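Local coordinates for protein cephalosporin hydroxylase CMCI (Streptomyces clavuligerus, PDB 2BM8) that takes part in cephamycin biosynthesis, probably in hydroxylation or methoxylation of the cephalosporin nucleus, as a hexameric Rossmann-like, methyltransferase-related enzyme, at residues Y203-M215 against S222-A234. The protein carries 3 engineered substitutions. Residues are numbered along the deposited sequence; the frame is centred on the assembly and turned at random.
Sequences YLGAFRDVLSMDM and SQLDRGVLRRVAA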
ATOM      1  N   TYR B 203      29.856 -15.955  -5.369  1.00 13.26           N
ATOM      2  CA  TYR B 203      29.685 -17.404  -5.284  1.00 13.05           C
ATOM      3  C   TYR B 203      28.733 -17.937  -6.352  1.00 13.00           C
ATOM      4  O   TYR B 203      29.038 -18.921  -7.015  1.00 12.82           O
ATOM      5  CB  TYR B 203      29.165 -17.815  -3.907  1.00 13.06           C
ATOM      6  CG  TYR B 203      30.147 -17.677  -2.755  1.00 13.01           C
ATOM      7  CD1 TYR B 203      29.802 -18.122  -1.484  1.00 12.65           C
ATOM      8  CD2 TYR B 203      31.398 -17.104  -2.919  1.00 13.39           C
ATOM      9  CE1 TYR B 203      30.668 -17.999  -0.416  1.00 13.49           C
ATOM     10  CE2 TYR B 203      32.277 -16.976  -1.847  1.00 14.31           C
ATOM     11  CZ  TYR B 203      31.900 -17.427  -0.601  1.00 14.59           C
ATOM     12  OH  TYR B 203      32.765 -17.308   0.461  1.00 16.61           O
ATOM     13  N   LEU B 204      27.573 -17.300  -6.491  1.00 12.95           N
ATOM     14  CA  LEU B 204      26.617 -17.646  -7.547  1.00 12.86           C
ATOM     15  C   LEU B 204      27.258 -17.426  -8.901  1.00 12.36           C
ATOM     16  O   LEU B 204      27.158 -18.274  -9.777  1.00 12.30           O
ATOM     17  CB  LEU B 204      25.331 -16.808  -7.464  1.00 12.93           C
ATOM     18  CG  LEU B 204      23.944 -17.479  -7.423  1.00 14.09           C
ATOM     19  CD1 LEU B 204      22.908 -16.595  -8.150  1.00 14.70           C
ATOM     20  CD2 LEU B 204      23.911 -18.900  -7.969  1.00 14.06           C
ATOM     21  N   GLY B 205      27.920 -16.280  -9.056  1.00 11.94           N
ATOM     22  CA  GLY B 205      28.590 -15.918 -10.293  1.00 11.65           C
ATOM     23  C   GLY B 205      29.680 -16.886 -10.741  1.00 11.74           C
ATOM     24  O   GLY B 205      29.997 -16.955 -11.931  1.00 11.77           O
ATOM     25  N   ALA B 206      30.255 -17.625  -9.796  1.00 11.50           N
ATOM     26  CA  ALA B 206      31.283 -18.617 -10.093  1.00 11.35           C
ATOM     27  C   ALA B 206      30.726 -19.782 -10.927  1.00 11.31           C
ATOM     28  O   ALA B 206      31.468 -20.414 -11.687  1.00 10.70           O
ATOM     29  CB  ALA B 206      31.891 -19.141  -8.797  1.00 11.19           C
ATOM     30  N   PHE B 207      29.429 -20.056 -10.773  1.00 11.17           N
ATOM     31  CA  PHE B 207      28.750 -21.128 -11.504  1.00 11.29           C
ATOM     32  C   PHE B 207      28.162 -20.713 -12.865  1.00 11.93           C
ATOM     33  O   PHE B 207      27.316 -21.425 -13.398  1.00 12.11           O
ATOM     34  CB  PHE B 207      27.609 -21.700 -10.652  1.00 11.04           C
ATOM     35  CG  PHE B 207      28.070 -22.421  -9.422  1.00  9.74           C
ATOM     36  CD1 PHE B 207      28.397 -21.716  -8.282  1.00  8.10           C
ATOM     37  CD2 PHE B 207      28.162 -23.805  -9.406  1.00  8.66           C
ATOM     38  CE1 PHE B 207      28.812 -22.356  -7.155  1.00  7.99           C
ATOM     39  CE2 PHE B 207      28.573 -24.467  -8.279  1.00  7.90           C
ATOM     40  CZ  PHE B 207      28.906 -23.743  -7.146  1.00  8.65           C
ATOM     41  N   ARG B 208      28.603 -19.599 -13.437  1.00 12.48           N
ATOM     42  CA  ARG B 208      27.977 -19.064 -14.652  1.00 13.45           C
ATOM     43  C   ARG B 208      28.245 -19.834 -15.972  1.00 13.49           C
ATOM     44  O   ARG B 208      27.573 -19.611 -16.971  1.00 13.29           O
ATOM     45  CB  ARG B 208      28.361 -17.592 -14.833  1.00 14.17           C
ATOM     46  CG  ARG B 208      29.860 -17.334 -15.109  1.00 16.49           C
ATOM     47  CD  ARG B 208      30.214 -17.173 -16.585  1.00 19.91           C
ATOM     48  NE  ARG B 208      29.389 -16.155 -17.238  1.00 23.04           N
ATOM     49  CZ  ARG B 208      28.892 -16.246 -18.481  1.00 25.95           C
ATOM     50  NH1 ARG B 208      29.139 -17.307 -19.256  1.00 26.46           N
ATOM     51  NH2 ARG B 208      28.150 -15.246 -18.964  1.00 26.58           N
ATOM     52  N   ASP B 209      29.220 -20.726 -15.997  1.00 13.78           N
ATOM     53  CA  ASP B 209      29.471 -21.503 -17.212  1.00 14.26           C
ATOM     54  C   ASP B 209      28.661 -22.786 -17.228  1.00 14.05           C
ATOM     55  O   ASP B 209      28.648 -23.488 -18.241  1.00 13.95           O
ATOM     56  CB  ASP B 209      30.957 -21.821 -17.355  1.00 14.26           C
ATOM     57  CG  ASP B 209      31.807 -20.572 -17.403  1.00 15.98           C
ATOM     58  OD1 ASP B 209      31.618 -19.774 -18.358  1.00 15.88           O
ATOM     59  OD2 ASP B 209      32.665 -20.298 -16.521  1.00 17.99           O
ATOM     60  N   VAL B 210      27.994 -23.073 -16.105  1.00 13.60           N
ATOM     61  CA  VAL B 210      27.349 -24.356 -15.869  1.00 13.46           C
ATOM     62  C   VAL B 210      25.889 -24.293 -15.416  1.00 13.47           C
ATOM     63  O   VAL B 210      25.176 -25.262 -15.569  1.00 13.38           O
ATOM     64  CB  VAL B 210      28.141 -25.180 -14.827  1.00 13.51           C
ATOM     65  CG1 VAL B 210      29.513 -25.554 -15.385  1.00 13.49           C
ATOM     66  CG2 VAL B 210      28.282 -24.431 -13.510  1.00 13.26           C
ATOM     67  N   LEU B 211      25.451 -23.175 -14.846  1.00 13.53           N
ATOM     68  CA  LEU B 211      24.084 -23.042 -14.353  1.00 13.41           C
ATOM     69  C   LEU B 211      23.495 -21.698 -14.776  1.00 13.54           C
ATOM     70  O   LEU B 211      24.191 -20.679 -14.797  1.00 13.71           O
ATOM     71  CB  LEU B 211      24.040 -23.165 -12.829  1.00 13.40           C
ATOM     72  CG  LEU B 211      24.248 -24.546 -12.196  1.00 13.71           C
ATOM     73  CD1 LEU B 211      24.338 -24.412 -10.680  1.00 14.36           C
ATOM     74  CD2 LEU B 211      23.144 -25.509 -12.571  1.00 12.76           C
ATOM     75  N   SER B 212      22.216 -21.716 -15.123  1.00 13.26           N
ATOM     76  CA  SER B 212      21.476 -20.525 -15.512  1.00 13.58           C
ATOM     77  C   SER B 212      20.330 -20.340 -14.525  1.00 13.16           C
ATOM     78  O   SER B 212      19.887 -21.307 -13.921  1.00 13.39           O
ATOM     79  CB  SER B 212      20.881 -20.701 -16.914  1.00 13.74           C
ATOM     80  OG  SER B 212      19.665 -21.478 -16.857  1.00 14.98           O
ATOM     81  N   MET B 213      19.861 -19.111 -14.359  1.00 12.65           N
ATOM     82  CA  MET B 213      18.592 -18.879 -13.681  1.00 12.60           C
ATOM     83  C   MET B 213      17.465 -18.978 -14.710  1.00 12.71           C
ATOM     84  O   MET B 213      17.448 -18.234 -15.693  1.00 12.80           O
ATOM     85  CB  MET B 213      18.560 -17.513 -13.011  1.00 12.21           C
ATOM     86  CG  MET B 213      17.269 -17.253 -12.267  1.00 12.12           C
ATOM     87  SD  MET B 213      17.398 -15.929 -11.075  1.00 12.47           S
ATOM     88  CE  MET B 213      18.075 -14.624 -12.097  1.00 12.14           C
ATOM     89  N   ASP B 214      16.529 -19.896 -14.477  1.00 12.67           N
ATOM     90  CA  ASP B 214      15.417 -20.122 -15.382  1.00 12.96           C
ATOM     91  C   ASP B 214      14.326 -19.089 -15.146  1.00 13.24           C
ATOM     92  O   ASP B 214      13.597 -19.161 -14.179  1.00 13.68           O
ATOM     93  CB  ASP B 214      14.860 -21.524 -15.174  1.00 13.09           C
ATOM     94  CG  ASP B 214      13.772 -21.872 -16.167  1.00 13.69           C
ATOM     95  OD1 ASP B 214      13.303 -20.979 -16.893  1.00 15.98           O
ATOM     96  OD2 ASP B 214      13.321 -23.019 -16.297  1.00 14.22           O
ATOM     97  N   MET B 215      14.189 -18.151 -16.068  1.00 13.54           N
ATOM     98  CA  MET B 215      13.335 -16.991 -15.863  1.00 13.34           C
ATOM     99  C   MET B 215      11.854 -17.250 -16.042  1.00 13.72           C
ATOM    100  O   MET B 215      11.052 -16.393 -15.684  1.00 14.08           O
ATOM    101  CB  MET B 215      13.757 -15.865 -16.791  1.00 12.87           C
ATOM    102  CG  MET B 215      15.146 -15.363 -16.524  1.00 12.23           C
ATOM    103  SD  MET B 215      15.428 -14.833 -14.839  1.00 11.08           S
ATOM    104  CE  MET B 215      14.662 -13.189 -14.909  1.00 11.15           C
ATOM    105  N   SER B 222       7.044 -16.521  -4.300  1.00 13.27           N
ATOM    106  CA  SER B 222       7.890 -15.960  -3.251  1.00 13.53           C
ATOM    107  C   SER B 222       8.852 -16.996  -2.632  1.00 14.14           C
ATOM    108  O   SER B 222       9.946 -16.637  -2.219  1.00 14.46           O
ATOM    109  CB  SER B 222       7.047 -15.266  -2.177  1.00 13.67           C
ATOM    110  OG  SER B 222       6.451 -16.186  -1.279  1.00 14.90           O
ATOM    111  N   GLN B 223       8.492 -18.281  -2.617  1.00 14.35           N
ATOM    112  CA  GLN B 223       9.402 -19.298  -2.075  1.00 14.72           C
ATOM    113  C   GLN B 223      10.534 -19.664  -3.042  1.00 15.30           C
ATOM    114  O   GLN B 223      11.637 -19.972  -2.609  1.00 15.68           O
ATOM    115  CB  GLN B 223       8.648 -20.570  -1.647  1.00 14.93           C
ATOM    116  CG  GLN B 223       7.871 -20.442  -0.312  1.00 12.86           C
ATOM    117  CD  GLN B 223       6.955 -21.635  -0.065  1.00 13.81           C
ATOM    118  OE1 GLN B 223       6.293 -22.117  -1.004  1.00 11.80           O
ATOM    119  NE2 GLN B 223       6.901 -22.116   1.199  1.00  8.21           N
ATOM    120  N   LEU B 224      10.270 -19.644  -4.340  1.00 15.20           N
ATOM    121  CA  LEU B 224      11.282 -19.990  -5.322  1.00 15.56           C
ATOM    122  C   LEU B 224      12.012 -18.778  -5.898  1.00 15.63           C
ATOM    123  O   LEU B 224      12.919 -18.937  -6.689  1.00 15.59           O
ATOM    124  CB  LEU B 224      10.629 -20.745  -6.464  1.00 16.03           C
ATOM    125  CG  LEU B 224       9.951 -22.042  -6.086  1.00 16.69           C
ATOM    126  CD1 LEU B 224       9.181 -22.561  -7.279  1.00 17.18           C
ATOM    127  CD2 LEU B 224      10.989 -23.039  -5.602  1.00 17.65           C
ATOM    128  N   ASP B 225      11.581 -17.584  -5.502  1.00 16.10           N
ATOM    129  CA  ASP B 225      12.133 -16.299  -5.924  1.00 16.06           C
ATOM    130  C   ASP B 225      13.617 -16.373  -6.191  1.00 15.79           C
ATOM    131  O   ASP B 225      14.396 -16.659  -5.280  1.00 15.76           O
ATOM    132  CB  ASP B 225      11.896 -15.271  -4.798  1.00 16.65           C
ATOM    133  CG  ASP B 225      12.118 -13.836  -5.235  1.00 17.10           C
ATOM    134  OD1 ASP B 225      12.553 -13.562  -6.362  1.00 18.72           O
ATOM    135  OD2 ASP B 225      11.876 -12.886  -4.485  1.00 20.88           O
ATOM    136  N   ARG B 226      13.994 -16.116  -7.444  1.00 15.39           N
ATOM    137  CA  ARG B 226      15.393 -15.983  -7.860  1.00 15.04           C
ATOM    138  C   ARG B 226      16.298 -17.171  -7.473  1.00 14.56           C
ATOM    139  O   ARG B 226      17.505 -16.988  -7.321  1.00 14.14           O
ATOM    140  CB  ARG B 226      15.976 -14.679  -7.299  1.00 15.03           C
ATOM    141  CG  ARG B 226      15.392 -13.396  -7.884  1.00 15.32           C
ATOM    142  CD  ARG B 226      15.791 -12.133  -7.108  1.00 15.71           C
ATOM    143  NE  ARG B 226      15.015 -12.001  -5.870  1.00 16.41           N
ATOM    144  CZ  ARG B 226      15.295 -11.170  -4.870  1.00 16.68           C
ATOM    145  NH1 ARG B 226      16.349 -10.372  -4.910  1.00 17.87           N
ATOM    146  NH2 ARG B 226      14.513 -11.149  -3.801  1.00 17.99           N
ATOM    147  N   GLY B 227      15.721 -18.371  -7.350  1.00 14.26           N
ATOM    148  CA  GLY B 227      16.434 -19.547  -6.852  1.00 14.26           C
ATOM    149  C   GLY B 227      16.332 -20.797  -7.714  1.00 14.48           C
ATOM    150  O   GLY B 227      16.801 -21.863  -7.314  1.00 14.06           O
ATOM    151  N   VAL B 228      15.745 -20.668  -8.906  1.00 14.66           N
ATOM    152  CA  VAL B 228      15.520 -21.800  -9.792  1.00 14.95           C
ATOM    153  C   VAL B 228      16.643 -21.830 -10.816  1.00 15.90           C
ATOM    154  O   VAL B 228      16.688 -20.992 -11.715  1.00 15.68           O
ATOM    155  CB  VAL B 228      14.154 -21.683 -10.516  1.00 15.01           C
ATOM    156  CG1 VAL B 228      13.929 -22.867 -11.469  1.00 14.75           C
ATOM    157  CG2 VAL B 228      13.015 -21.583  -9.512  1.00 14.40           C
ATOM    158  N   LEU B 229      17.569 -22.775 -10.662  1.00 16.52           N
ATOM    159  CA  LEU B 229      18.700 -22.894 -11.575  1.00 16.87           C
ATOM    160  C   LEU B 229      18.625 -24.185 -12.365  1.00 17.64           C
ATOM    161  O   LEU B 229      18.064 -25.160 -11.898  1.00 17.72           O
ATOM    162  CB  LEU B 229      20.014 -22.860 -10.799  1.00 16.64           C
ATOM    163  CG  LEU B 229      20.089 -21.862  -9.652  1.00 15.74           C
ATOM    164  CD1 LEU B 229      21.439 -21.971  -8.986  1.00 13.97           C
ATOM    165  CD2 LEU B 229      19.836 -20.445 -10.157  1.00 15.48           C
ATOM    166  N   ARG B 230      19.185 -24.199 -13.565  1.00 18.72           N
ATOM    167  CA  ARG B 230      19.342 -25.456 -14.288  1.00 19.51           C
ATOM    168  C   ARG B 230      20.655 -25.552 -15.060  1.00 20.08           C
ATOM    169  O   ARG B 230      21.359 -24.576 -15.268  1.00 19.70           O
ATOM    170  CB  ARG B 230      18.144 -25.720 -15.205  1.00 19.53           C
ATOM    171  CG  ARG B 230      17.846 -24.627 -16.176  1.00 20.44           C
ATOM    172  CD  ARG B 230      16.796 -24.995 -17.217  1.00 22.01           C
ATOM    173  NE  ARG B 230      16.910 -24.141 -18.399  1.00 23.93           N
ATOM    174  CZ  ARG B 230      15.966 -24.001 -19.322  1.00 25.60           C
ATOM    175  NH1 ARG B 230      14.822 -24.663 -19.228  1.00 27.39           N
ATOM    176  NH2 ARG B 230      16.163 -23.192 -20.348  1.00 25.47           N
ATOM    177  N   ARG B 231      20.965 -26.767 -15.474  1.00 21.19           N
ATOM    178  CA  ARG B 231      22.202 -27.062 -16.152  1.00 22.50           C
ATOM    179  C   ARG B 231      22.114 -26.641 -17.621  1.00 23.41           C
ATOM    180  O   ARG B 231      21.294 -27.159 -18.369  1.00 22.94           O
ATOM    181  CB  ARG B 231      22.496 -28.562 -16.031  1.00 22.77           C
ATOM    182  CG  ARG B 231      23.840 -28.875 -15.450  1.00 23.07           C
ATOM    183  CD  ARG B 231      24.934 -28.286 -16.245  1.00 23.47           C
ATOM    184  NE  ARG B 231      26.186 -29.010 -16.127  1.00 24.19           N
ATOM    185  CZ  ARG B 231      27.266 -28.692 -16.814  1.00 23.08           C
ATOM    186  NH1 ARG B 231      27.235 -27.670 -17.657  1.00 23.42           N
ATOM    187  NH2 ARG B 231      28.376 -29.388 -16.655  1.00 23.37           N
ATOM    188  N   VAL B 232      22.950 -25.678 -18.005  1.00 25.01           N
ATOM    189  CA  VAL B 232      23.068 -25.207 -19.397  1.00 26.27           C
ATOM    190  C   VAL B 232      23.912 -26.207 -20.201  1.00 27.15           C
ATOM    191  O   VAL B 232      24.694 -26.982 -19.617  1.00 27.26           O
ATOM    192  CB  VAL B 232      23.708 -23.783 -19.454  1.00 26.31           C
ATOM    193  CG1 VAL B 232      23.971 -23.305 -20.896  1.00 27.55           C
ATOM    194  CG2 VAL B 232      22.829 -22.797 -18.747  1.00 26.30           C
ATOM    195  N   ALA B 233      23.733 -26.195 -21.527  1.00 27.90           N
ATOM    196  CA  ALA B 233      24.459 -27.090 -22.441  1.00 28.61           C
ATOM    197  C   ALA B 233      25.983 -27.136 -22.201  1.00 28.97           C
ATOM    198  O   ALA B 233      26.624 -26.096 -21.991  1.00 28.85           O
ATOM    199  CB  ALA B 233      24.157 -26.707 -23.920  1.00 28.72           C
ATOM    200  N   ALA B 234      26.538 -28.351 -22.225  1.00 29.40           N
ATOM    201  CA  ALA B 234      27.984 -28.573 -22.087  1.00 29.73           C
ATOM    202  C   ALA B 234      28.644 -28.690 -23.460  1.00 29.75           C
ATOM    203  O   ALA B 234      28.679 -27.726 -24.230  1.00 29.70           O
ATOM    204  CB  ALA B 234      28.256 -29.835 -21.255  1.00 29.95           C
TER
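Strands 211-214 and 228-231 run antiparallel, their short axes 137° apart, with Ser212 and Arg230 as the hydrogen-bonded pair: Ser212 N reaches Arg230 O at 3.0 Å and Arg230 N reaches Ser212 O at 3.0 Å. Asp214 N to Val228 O, also 3.0 Å, continues the ladder at one end; a weak bond from Val232 N to Val210 O lies at the other. Leu211, Met213, Leu229 and Arg231 share one face. With chi1 at -41°, Leu229 directs CD1 to Leu204 CD2 (4.1 Å), bringing Leu204 of helix 197-205 against the sheet, while its CD2 lies near Met213 CB (4.3 Å). Arg231, bent at chi2 (-59°), sets one guanidinium face over Val210, whose CB is offset toward the rim. The pair closes this chain's seven-stranded sheet, ordered 3-2-1-4-5-7-6 as in class I (Rossmann-like) methyltransferases, with strand 7, here 228-231, antiparallel to its neighbours 182-185 and 211-214; at Met213 an antiparallel ladder continues into the second subunit. On the other face, Asp214 OD2 lies 3.7 Å from Arg230 NH1, well out of the guanidinium plane, a long, purely electrostatic salt bridge. Stronger partners are Asp35 of the second subunit for Ser212 OG and Arg230 NH2, and Tyr182 OH for Asp214 OD2.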